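Local atomic coordinates of uncharacterized protein YjgB (PDB entry 4YGT), a protein that is of unknown function, a putative secreted lipoprotein and the first structural representative of the DUF4309 family, which belongs to the PepSY clan. Residues E18-L23 with K114-V119; G79-K84 with I88-Y93; S44-V49 with R65-H70. All coordinates share one frame; numbering follows the deposited sequence.

Contact 1 of 3, residues E18-L23 with K114-V119; sequences ELVKNL and KQLGPV
Val20 and Leu116 carry the apolar half of this contact. Methyl CG1 of Val20 comes in at the branch of the leucine: it lies 3.6 Å from Leu116 CG and touches both methyls beyond it, CD1 and CD2, so that one compact knob meets the whole isobutyl fork. The valine swings this methyl across with CG1 anti to its backbone N (chi1 163°). The same methyl also reaches Gln115 CB, at 4.0 Å, and thus spans two successive residues of the other helix. Further out, Lys21 and Gln115 meet with their side chains slanting across each other. Gln115 bends back at chi2 (-55°), and its OE1 rests on the methylenes of the lysine, 3.4 Å from Lys21 CD, with CG and CE almost as near. Lysine suits this exposed margin, since its methylenes can pack under the amide oxygen while its ammonium end stays in solvent.

The second shell fixes these groups. Val20 also packs on Leu112 and Val107, Gln115 on Ala17, and Leu116 on Tyr24 and Tyr135. Behind Leu116 the helix ends: Gly117 takes a positive phi of 72°, a conformation easiest for a residue without a side chain, and its O accepts a hydrogen bond from Tyr135 OH, pinning the turn to strand 131-137. Here, therefore, helix 14-27 packs on the C-terminal end of helix 109-116 through a Val20-Leu116 apolar pair, with the Lys21 and Gln115 chains at its margin, and the latter helix is fastened in turn to the antiparallel sheet of this alpha+beta domain.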
loop_
_atom_site.group_PDB
_atom_site.type_symbol
_atom_site.label_atom_id
_atom_site.label_comp_id
_atom_site.label_asym_id
_atom_site.label_seq_id
_atom_site.Cartn_x
_atom_site.Cartn_y
_atom_site.Cartn_z
ATOM N N GLU A 18 -14.444 4.425 -0.316
ATOM C CA GLU A 18 -13.810 5.736 -0.152
ATOM C C GLU A 18 -12.305 5.568 0.011
ATOM O O GLU A 18 -11.551 6.415 -0.471
ATOM C CB GLU A 18 -14.410 6.512 1.029
ATOM C CG GLU A 18 -15.557 7.421 0.613
ATOM C CD GLU A 18 -16.795 7.401 1.495
ATOM O OE1 GLU A 18 -16.651 7.295 2.736
ATOM O OE2 GLU A 18 -17.911 7.529 0.940
ATOM N N LEU A 19 -11.876 4.448 0.634
ATOM C CA LEU A 19 -10.471 4.101 0.816
ATOM C C LEU A 19 -9.798 3.859 -0.545
ATOM O O LEU A 19 -8.770 4.460 -0.836
ATOM C CB LEU A 19 -10.325 2.867 1.728
ATOM C CG LEU A 19 -8.929 2.255 1.795
ATOM C CD1 LEU A 19 -7.922 3.201 2.435
ATOM C CD2 LEU A 19 -8.961 0.925 2.465
ATOM N N VAL A 20 -10.389 2.990 -1.368
ATOM C CA VAL A 20 -9.913 2.651 -2.714
ATOM C C VAL A 20 -9.826 3.939 -3.552
ATOM O O VAL A 20 -8.807 4.165 -4.216
ATOM C CB VAL A 20 -10.847 1.577 -3.340
ATOM C CG1 VAL A 20 -10.673 1.472 -4.847
ATOM C CG2 VAL A 20 -10.617 0.225 -2.687
ATOM N N LYS A 21 -10.865 4.804 -3.456
ATOM C CA LYS A 21 -10.910 6.099 -4.132
ATOM C C LYS A 21 -9.778 7.017 -3.645
ATOM O O LYS A 21 -9.096 7.616 -4.480
ATOM C CB LYS A 21 -12.277 6.800 -3.938
ATOM C CG LYS A 21 -13.439 6.188 -4.741
ATOM C CD LYS A 21 -14.704 7.071 -4.720
ATOM C CE LYS A 21 -15.527 6.966 -3.450
ATOM N NZ LYS A 21 -16.565 8.026 -3.376
ATOM N N ASN A 22 -9.555 7.110 -2.304
ATOM C CA ASN A 22 -8.523 7.976 -1.743
ATOM C C ASN A 22 -7.110 7.459 -2.110
ATOM O O ASN A 22 -6.221 8.265 -2.395
ATOM C CB ASN A 22 -8.708 8.128 -0.218
ATOM C CG ASN A 22 -7.911 9.239 0.434
ATOM O OD1 ASN A 22 -7.527 10.247 -0.189
ATOM N ND2 ASN A 22 -7.687 9.097 1.738
ATOM N N LEU A 23 -6.917 6.128 -2.145
ATOM C CA LEU A 23 -5.650 5.499 -2.507
ATOM C C LEU A 23 -5.308 5.768 -3.968
ATOM O O LEU A 23 -4.178 6.144 -4.251
ATOM C CB LEU A 23 -5.687 3.993 -2.254
ATOM C CG LEU A 23 -5.657 3.506 -0.831
ATOM C CD1 LEU A 23 -6.091 2.038 -0.773
ATOM C CD2 LEU A 23 -4.267 3.651 -0.217
ATOM N N LYS A 114 -16.193 -1.412 -9.396
ATOM C CA LYS A 114 -17.238 -0.404 -9.099
ATOM C C LYS A 114 -16.650 0.988 -8.798
ATOM O O LYS A 114 -17.328 2.000 -9.009
ATOM C CB LYS A 114 -18.115 -0.847 -7.904
ATOM C CG LYS A 114 -19.495 -0.163 -7.836
ATOM C CD LYS A 114 -20.330 -0.622 -6.636
ATOM C CE LYS A 114 -21.704 0.012 -6.589
ATOM N NZ LYS A 114 -22.641 -0.591 -7.577
ATOM N N GLN A 115 -15.407 1.043 -8.312
ATOM C CA GLN A 115 -14.833 2.326 -7.965
ATOM C C GLN A 115 -13.835 2.837 -9.008
ATOM O O GLN A 115 -13.922 4.009 -9.374
ATOM C CB GLN A 115 -14.179 2.278 -6.570
ATOM C CG GLN A 115 -15.149 1.954 -5.420
ATOM C CD GLN A 115 -16.358 2.860 -5.330
ATOM O OE1 GLN A 115 -16.262 4.096 -5.369
ATOM N NE2 GLN A 115 -17.523 2.256 -5.168
ATOM N N LEU A 116 -12.913 1.983 -9.495
ATOM C CA LEU A 116 -11.867 2.446 -10.406
ATOM C C LEU A 116 -12.040 1.980 -11.854
ATOM O O LEU A 116 -11.182 2.246 -12.702
ATOM C CB LEU A 116 -10.476 2.016 -9.884
ATOM C CG LEU A 116 -10.193 2.129 -8.388
ATOM C CD1 LEU A 116 -8.773 1.677 -8.069
ATOM C CD2 LEU A 116 -10.425 3.569 -7.867
ATOM N N GLY A 117 -13.162 1.336 -12.143
ATOM C CA GLY A 117 -13.414 0.811 -13.471
ATOM C C GLY A 117 -12.533 -0.393 -13.745
ATOM O O GLY A 117 -12.104 -1.067 -12.799
ATOM N N PRO A 118 -12.208 -0.679 -15.028
ATOM C CA PRO A 118 -11.380 -1.857 -15.321
ATOM C C PRO A 118 -9.935 -1.705 -14.852
ATOM O O PRO A 118 -9.413 -0.600 -14.706
ATOM C CB PRO A 118 -11.486 -2.013 -16.845
ATOM C CG PRO A 118 -11.831 -0.666 -17.341
ATOM C CD PRO A 118 -12.650 -0.008 -16.269
ATOM N N VAL A 119 -9.327 -2.847 -14.557
ATOM C CA VAL A 119 -7.956 -2.969 -14.063
ATOM C C VAL A 119 -6.997 -2.898 -15.273
ATOM O O VAL A 119 -7.329 -3.432 -16.335
ATOM C CB VAL A 119 -7.810 -4.280 -13.223
ATOM C CG1 VAL A 119 -8.120 -5.542 -14.048
ATOM C CG2 VAL A 119 -6.448 -4.378 -12.560
#

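Contact 2 of 3, residues G79-K84 with I88-Y93; sequences GFSYHK and ISEIRY. With SO4 (sulfate ion), chain B.
Ile91 and Ile88 form the bumps against which the Phe80 ring settles, their branched chains offering methyls to fit it. Phe80 and Ile91 lie side by side on one face of the sheet, with CE2 of the phenylalanine 3.7 Å from Ile91 CG2, while Ile88 CD1 closes on Phe80 CD2 from across. Ile88 CG1 also meets Tyr82 CE1 at 4.1 Å. On the other face, Gly79 suits its place opposite Arg92, since a beta carbon there would crowd Arg92 CB. The backbones run antiparallel, with Gly79 N bonded to Arg92 O at 2.8 Å, until a classic beta bulge sets Ser89 and Glu90 together opposite Ser81. There Ser89 N gives Ser81 O a 2.8 Å bond, the two serines are small enough for their OG atoms to bond each other, and Ser89 CB sits over the centre of the His83 ring in a CH-pi contact. Arg92 NH2 makes a salt bridge to Glu90 OE2 (3.2 Å) and a weak bond to a sulfate. A leucine in place of Arg92 would probably leave the Glu90 carboxylate without this mate. Val49 of helix 46-53 packs on Phe80, Tyr82 and Ile88, and strands 67-69 and 152-159 flank the hairpin.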
loop_
_atom_site.group_PDB
_atom_site.type_symbol
_atom_site.label_atom_id
_atom_site.label_comp_id
_atom_site.label_asym_id
_atom_site.label_seq_id
_atom_site.Cartn_x
_atom_site.Cartn_y
_atom_site.Cartn_z
ATOM N N GLY A 79 4.676 -0.448 5.244
ATOM C CA GLY A 79 5.999 -0.926 4.902
ATOM C C GLY A 79 6.628 0.064 3.947
ATOM O O GLY A 79 5.960 0.596 3.064
ATOM N N PHE A 80 7.904 0.357 4.151
ATOM C CA PHE A 80 8.669 1.232 3.276
ATOM C C PHE A 80 9.957 0.551 2.867
ATOM O O PHE A 80 10.711 0.112 3.718
ATOM C CB PHE A 80 8.981 2.559 3.974
ATOM C CG PHE A 80 7.752 3.342 4.363
ATOM C CD1 PHE A 80 7.106 3.100 5.575
ATOM C CD2 PHE A 80 7.233 4.316 3.517
ATOM C CE1 PHE A 80 5.973 3.823 5.934
ATOM C CE2 PHE A 80 6.093 5.032 3.878
ATOM C CZ PHE A 80 5.473 4.779 5.082
ATOM N N SER A 81 10.191 0.429 1.574
ATOM C CA SER A 81 11.466 -0.046 1.034
ATOM C C SER A 81 12.156 1.183 0.428
ATOM O O SER A 81 11.485 2.171 0.109
ATOM C CB SER A 81 11.267 -1.174 0.026
ATOM O OG SER A 81 10.706 -0.700 -1.185
ATOM N N TYR A 82 13.481 1.152 0.312
ATOM C CA TYR A 82 14.257 2.292 -0.176
ATOM C C TYR A 82 15.230 1.937 -1.302
ATOM O O TYR A 82 15.695 0.796 -1.384
ATOM C CB TYR A 82 15.054 2.878 0.996
ATOM C CG TYR A 82 14.229 3.067 2.254
ATOM C CD1 TYR A 82 13.287 4.091 2.350
ATOM C CD2 TYR A 82 14.364 2.197 3.338
ATOM C CE1 TYR A 82 12.492 4.239 3.485
ATOM C CE2 TYR A 82 13.575 2.342 4.485
ATOM C CZ TYR A 82 12.659 3.380 4.564
ATOM O OH TYR A 82 11.895 3.560 5.695
ATOM N N HIS A 83 15.589 2.937 -2.143
ATOM C CA HIS A 83 16.637 2.767 -3.161
ATOM C C HIS A 83 18.001 2.837 -2.445
ATOM O O HIS A 83 18.049 3.091 -1.233
ATOM C CB HIS A 83 16.565 3.848 -4.264
ATOM C CG HIS A 83 15.280 3.934 -5.028
ATOM N ND1 HIS A 83 14.952 3.007 -5.989
ATOM C CD2 HIS A 83 14.336 4.905 -5.019
ATOM C CE1 HIS A 83 13.796 3.410 -6.495
ATOM N NE2 HIS A 83 13.392 4.552 -5.948
ATOM N N LYS A 84 19.102 2.657 -3.193
ATOM C CA LYS A 84 20.458 2.754 -2.662
ATOM C C LYS A 84 20.681 4.150 -2.014
ATOM O O LYS A 84 21.194 4.227 -0.893
ATOM C CB LYS A 84 21.473 2.487 -3.794
ATOM C CG LYS A 84 22.814 1.926 -3.336
ATOM C CD LYS A 84 23.726 1.609 -4.536
ATOM C CE LYS A 84 25.087 1.083 -4.131
ATOM N NZ LYS A 84 25.859 0.571 -5.295
ATOM N N ILE A 88 12.462 6.607 -0.863
ATOM C CA ILE A 88 11.448 5.548 -0.859
ATOM C C ILE A 88 11.298 4.891 -2.265
ATOM O O ILE A 88 11.028 5.568 -3.260
ATOM C CB ILE A 88 10.092 6.089 -0.327
ATOM C CG1 ILE A 88 10.226 6.693 1.113
ATOM C CG2 ILE A 88 8.990 5.016 -0.399
ATOM C CD1 ILE A 88 8.929 7.407 1.622
ATOM N N SER A 89 11.450 3.556 -2.329
ATOM C CA SER A 89 11.251 2.850 -3.599
ATOM C C SER A 89 9.845 2.274 -3.673
ATOM O O SER A 89 9.306 2.187 -4.768
ATOM C CB SER A 89 12.297 1.763 -3.826
ATOM O OG SER A 89 12.465 0.913 -2.708
ATOM N N GLU A 90 9.221 1.922 -2.515
ATOM C CA GLU A 90 7.874 1.346 -2.497
ATOM C C GLU A 90 7.190 1.570 -1.175
ATOM O O GLU A 90 7.840 1.542 -0.120
ATOM C CB GLU A 90 7.951 -0.163 -2.808
ATOM C CG GLU A 90 6.621 -0.893 -2.945
ATOM C CD GLU A 90 6.709 -2.341 -3.385
ATOM O OE1 GLU A 90 7.725 -2.728 -4.008
ATOM O OE2 GLU A 90 5.735 -3.083 -3.132
ATOM N N ILE A 91 5.869 1.807 -1.227
ATOM C CA ILE A 91 5.060 1.952 -0.004
ATOM C C ILE A 91 4.065 0.800 -0.025
ATOM O O ILE A 91 3.488 0.512 -1.067
ATOM C CB ILE A 91 4.372 3.354 0.181
ATOM C CG1 ILE A 91 5.396 4.507 0.031
ATOM C CG2 ILE A 91 3.641 3.440 1.539
ATOM C CD1 ILE A 91 4.825 5.939 -0.064
ATOM N N ARG A 92 3.934 0.106 1.102
ATOM C CA ARG A 92 3.033 -1.006 1.283
ATOM C C ARG A 92 2.049 -0.666 2.410
ATOM O O ARG A 92 2.469 -0.364 3.527
ATOM C CB ARG A 92 3.866 -2.250 1.584
ATOM C CG ARG A 92 3.168 -3.556 1.330
ATOM C CD ARG A 92 4.176 -4.678 1.263
ATOM N NE ARG A 92 4.822 -4.801 -0.046
ATOM C CZ ARG A 92 5.779 -5.683 -0.314
ATOM N NH1 ARG A 92 6.239 -6.481 0.639
ATOM N NH2 ARG A 92 6.317 -5.740 -1.522
ATOM N N TYR A 93 0.742 -0.656 2.088
ATOM C CA TYR A 93 -0.390 -0.384 2.973
ATOM C C TYR A 93 -1.005 -1.733 3.385
ATOM O O TYR A 93 -1.448 -2.481 2.523
ATOM C CB TYR A 93 -1.393 0.529 2.242
ATOM C CG TYR A 93 -2.658 0.836 3.004
ATOM C CD1 TYR A 93 -2.713 1.895 3.904
ATOM C CD2 TYR A 93 -3.812 0.084 2.811
ATOM C CE1 TYR A 93 -3.869 2.158 4.641
ATOM C CE2 TYR A 93 -4.979 0.349 3.528
ATOM C CZ TYR A 93 -5.004 1.390 4.441
ATOM O OH TYR A 93 -6.151 1.648 5.163
HETATM S S SO4 B . 9.711 -8.821 -1.104
HETATM O O1 SO4 B . 11.150 -8.565 -0.970
HETATM O O2 SO4 B . 9.040 -8.866 0.191
HETATM O O3 SO4 B . 9.136 -7.753 -1.930
HETATM O O4 SO4 B . 9.466 -10.100 -1.743
#

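Contact 3 of 3, residues S44-V49 with R65-H70; sequences STKGDV and RFDLYH. With SO4 (sulfate ion), chain B; EDO (1,2-ethanediol), chain C.
Asp67 OD2 is gripped by two hydrogen bonds, one from His50 NE2 and one with Tyr82 OH, and the side chain of Lys46 reaches across to the same oxygen. The setting is a capped helix start laid against an edge strand of the antiparallel sheet: helix 46-53 opens with a capping box, and strand 67-69 carries the aspartate. Lys46 is fully stretched, its CG anti to the backbone N (chi1 179°), and crosses Asp67 at about a right angle. Its CE comes within 3.6 Å of OD2, but NZ remains 4.7 Å from that oxygen, so the pair is an approach of opposite charges and not a salt bridge. The other carboxylate oxygen, OD1, takes a hydrogen bond from Val60 N; a short acidic side chain suits a buried place where donors come from several directions.

Three residues on, Val49 sends CG1 towards the Tyr69 ring, 3.8 Å from CE2, and the tyrosine OH is anchored beyond it on Gly54 O. A branched aliphatic residue fills this place well, since Val49 also packs on Phe80, Tyr82 and Ile88. The capping box itself is reciprocal: Asp48 N bonds to Thr45 OG1 at 3.1 Å, and Thr45 N returns a bond to Asp48 OD2 at 3.0 Å, met from above the carboxylate plane. Threonine and aspartate are apt here, as the threonine hydroxyl reaches forward to the N-H of Asp48 and the aspartate reaches back to that of Thr45.

Just before the strand, Arg65 holds a sulfate, probably from the crystallisation liquor. Its NE meets O1 at 2.8 Å at the guanidinium edge and its NH2 meets O3 at 3.1 Å, while Phe66 CE1 lies over the centre of one guanidinium face.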
loop_
_atom_site.group_PDB
_atom_site.type_symbol
_atom_site.label_atom_id
_atom_site.label_comp_id
_atom_site.label_asym_id
_atom_site.label_seq_id
_atom_site.Cartn_x
_atom_site.Cartn_y
_atom_site.Cartn_z
ATOM N N SER A 44 11.117 11.373 -0.755
ATOM C CA SER A 44 11.263 11.318 0.701
ATOM C C SER A 44 12.239 10.199 1.051
ATOM O O SER A 44 12.370 9.232 0.281
ATOM C CB SER A 44 9.916 11.108 1.380
ATOM O OG SER A 44 9.046 12.180 1.061
ATOM N N THR A 45 12.926 10.328 2.199
ATOM C CA THR A 45 13.958 9.378 2.621
ATOM C C THR A 45 13.516 8.422 3.724
ATOM O O THR A 45 12.419 8.578 4.252
ATOM C CB THR A 45 15.171 10.148 3.152
ATOM O OG1 THR A 45 14.762 10.918 4.286
ATOM C CG2 THR A 45 15.826 11.018 2.107
ATOM N N LYS A 46 14.423 7.476 4.117
ATOM C CA LYS A 46 14.298 6.553 5.256
ATOM C C LYS A 46 14.180 7.406 6.536
ATOM O O LYS A 46 13.351 7.127 7.400
ATOM C CB LYS A 46 15.532 5.620 5.299
ATOM C CG LYS A 46 15.568 4.609 6.438
ATOM C CD LYS A 46 16.684 3.589 6.202
ATOM C CE LYS A 46 16.553 2.307 6.985
ATOM N NZ LYS A 46 17.547 1.289 6.539
ATOM N N GLY A 47 14.986 8.475 6.583
ATOM C CA GLY A 47 15.023 9.460 7.654
ATOM C C GLY A 47 13.690 10.151 7.860
ATOM O O GLY A 47 13.288 10.345 9.007
ATOM N N ASP A 48 12.988 10.514 6.762
ATOM C CA ASP A 48 11.670 11.159 6.835
ATOM C C ASP A 48 10.624 10.176 7.355
ATOM O O ASP A 48 9.727 10.567 8.091
ATOM C CB ASP A 48 11.225 11.707 5.457
ATOM C CG ASP A 48 12.070 12.820 4.846
ATOM O OD1 ASP A 48 12.638 13.631 5.613
ATOM O OD2 ASP A 48 12.118 12.912 3.596
ATOM N N VAL A 49 10.710 8.912 6.925
ATOM C CA VAL A 49 9.797 7.834 7.332
ATOM C C VAL A 49 9.916 7.644 8.856
ATOM O O VAL A 49 8.912 7.605 9.569
ATOM C CB VAL A 49 10.074 6.518 6.536
ATOM C CG1 VAL A 49 9.290 5.343 7.103
ATOM C CG2 VAL A 49 9.774 6.700 5.048
ATOM N N ARG A 65 13.304 -6.319 3.262
ATOM C CA ARG A 65 13.766 -5.062 2.671
ATOM C C ARG A 65 12.786 -3.895 2.964
ATOM O O ARG A 65 12.913 -2.830 2.364
ATOM C CB ARG A 65 14.043 -5.217 1.165
ATOM C CG ARG A 65 12.838 -5.518 0.323
ATOM C CD ARG A 65 13.220 -5.914 -1.075
ATOM N NE ARG A 65 12.002 -6.027 -1.862
ATOM C CZ ARG A 65 11.428 -5.010 -2.487
ATOM N NH1 ARG A 65 12.001 -3.810 -2.484
ATOM N NH2 ARG A 65 10.288 -5.185 -3.143
ATOM N N PHE A 66 11.879 -4.076 3.950
ATOM C CA PHE A 66 10.886 -3.074 4.347
ATOM C C PHE A 66 10.992 -2.680 5.782
ATOM O O PHE A 66 11.055 -3.540 6.653
ATOM C CB PHE A 66 9.443 -3.573 4.118
ATOM C CG PHE A 66 9.013 -3.560 2.674
ATOM C CD1 PHE A 66 9.366 -4.598 1.817
ATOM C CD2 PHE A 66 8.284 -2.493 2.158
ATOM C CE1 PHE A 66 9.021 -4.554 0.466
ATOM C CE2 PHE A 66 7.923 -2.459 0.822
ATOM C CZ PHE A 66 8.307 -3.479 -0.022
ATOM N N ASP A 67 10.943 -1.368 6.040
ATOM C CA ASP A 67 10.782 -0.842 7.399
ATOM C C ASP A 67 9.324 -1.100 7.700
ATOM O O ASP A 67 8.474 -0.578 6.981
ATOM C CB ASP A 67 11.154 0.649 7.477
ATOM C CG ASP A 67 12.604 0.910 7.799
ATOM O OD1 ASP A 67 13.304 -0.038 8.243
ATOM O OD2 ASP A 67 13.039 2.050 7.630
ATOM N N LEU A 68 9.027 -2.019 8.630
ATOM C CA LEU A 68 7.633 -2.405 8.867
ATOM C C LEU A 68 7.036 -1.801 10.148
ATOM O O LEU A 68 7.632 -1.843 11.230
ATOM C CB LEU A 68 7.495 -3.924 8.884
ATOM C CG LEU A 68 7.750 -4.612 7.563
ATOM C CD1 LEU A 68 8.147 -6.064 7.786
ATOM C CD2 LEU A 68 6.542 -4.483 6.623
ATOM N N TYR A 69 5.852 -1.202 9.979
ATOM C CA TYR A 69 5.095 -0.549 11.037
ATOM C C TYR A 69 3.797 -1.288 11.170
ATOM O O TYR A 69 3.019 -1.371 10.223
ATOM C CB TYR A 69 4.903 0.939 10.720
ATOM C CG TYR A 69 6.216 1.693 10.676
ATOM C CD1 TYR A 69 6.773 2.228 11.831
ATOM C CD2 TYR A 69 6.909 1.861 9.478
ATOM C CE1 TYR A 69 7.982 2.919 11.801
ATOM C CE2 TYR A 69 8.120 2.560 9.431
ATOM C CZ TYR A 69 8.653 3.080 10.598
ATOM O OH TYR A 69 9.827 3.787 10.569
ATOM N N HIS A 70 3.624 -1.929 12.312
ATOM C CA HIS A 70 2.465 -2.753 12.613
ATOM C C HIS A 70 1.215 -1.902 12.718
ATOM O O HIS A 70 1.304 -0.737 13.090
ATOM C CB HIS A 70 2.711 -3.497 13.945
ATOM C CG HIS A 70 1.883 -4.727 14.100
ATOM N ND1 HIS A 70 0.612 -4.677 14.636
ATOM C CD2 HIS A 70 2.175 -6.008 13.777
ATOM C CE1 HIS A 70 0.170 -5.923 14.627
ATOM N NE2 HIS A 70 1.073 -6.759 14.110
HETATM S S SO4 B . 9.711 -8.821 -1.104
HETATM O O1 SO4 B . 11.150 -8.565 -0.970
HETATM O O2 SO4 B . 9.040 -8.866 0.191
HETATM O O3 SO4 B . 9.136 -7.753 -1.930
HETATM O O4 SO4 B . 9.466 -10.100 -1.743
HETATM C C1 EDO C . 1.779 3.663 12.738
HETATM O O1 EDO C . 2.566 2.493 12.667
HETATM C C2 EDO C . 0.334 3.363 12.336
HETATM O O2 EDO C . -0.139 2.251 13.082
#

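Overall arrangement
From the N terminus, the chain first lays down helix 14-27, whose residues 18-23 wait for 114-119 to close contact 1, the longest loop of the three. Contacts 3 and 2 are both nested inside that loop and follow one another in series: 44-49 with 65-70 ties helix 46-53 to edge strand 67-69, and then 79-84 with 88-93 closes a tight hairpin. Contacts 2 and 3 lie side by side, their centres about 7 Å apart, on neighbouring strands of one sheet, and both touch the same sulfate, through Arg92 and Arg65. Contact 1 sits on the opposite side of the chain's centre, yet touches contact 2 where Leu19 packs on Tyr93.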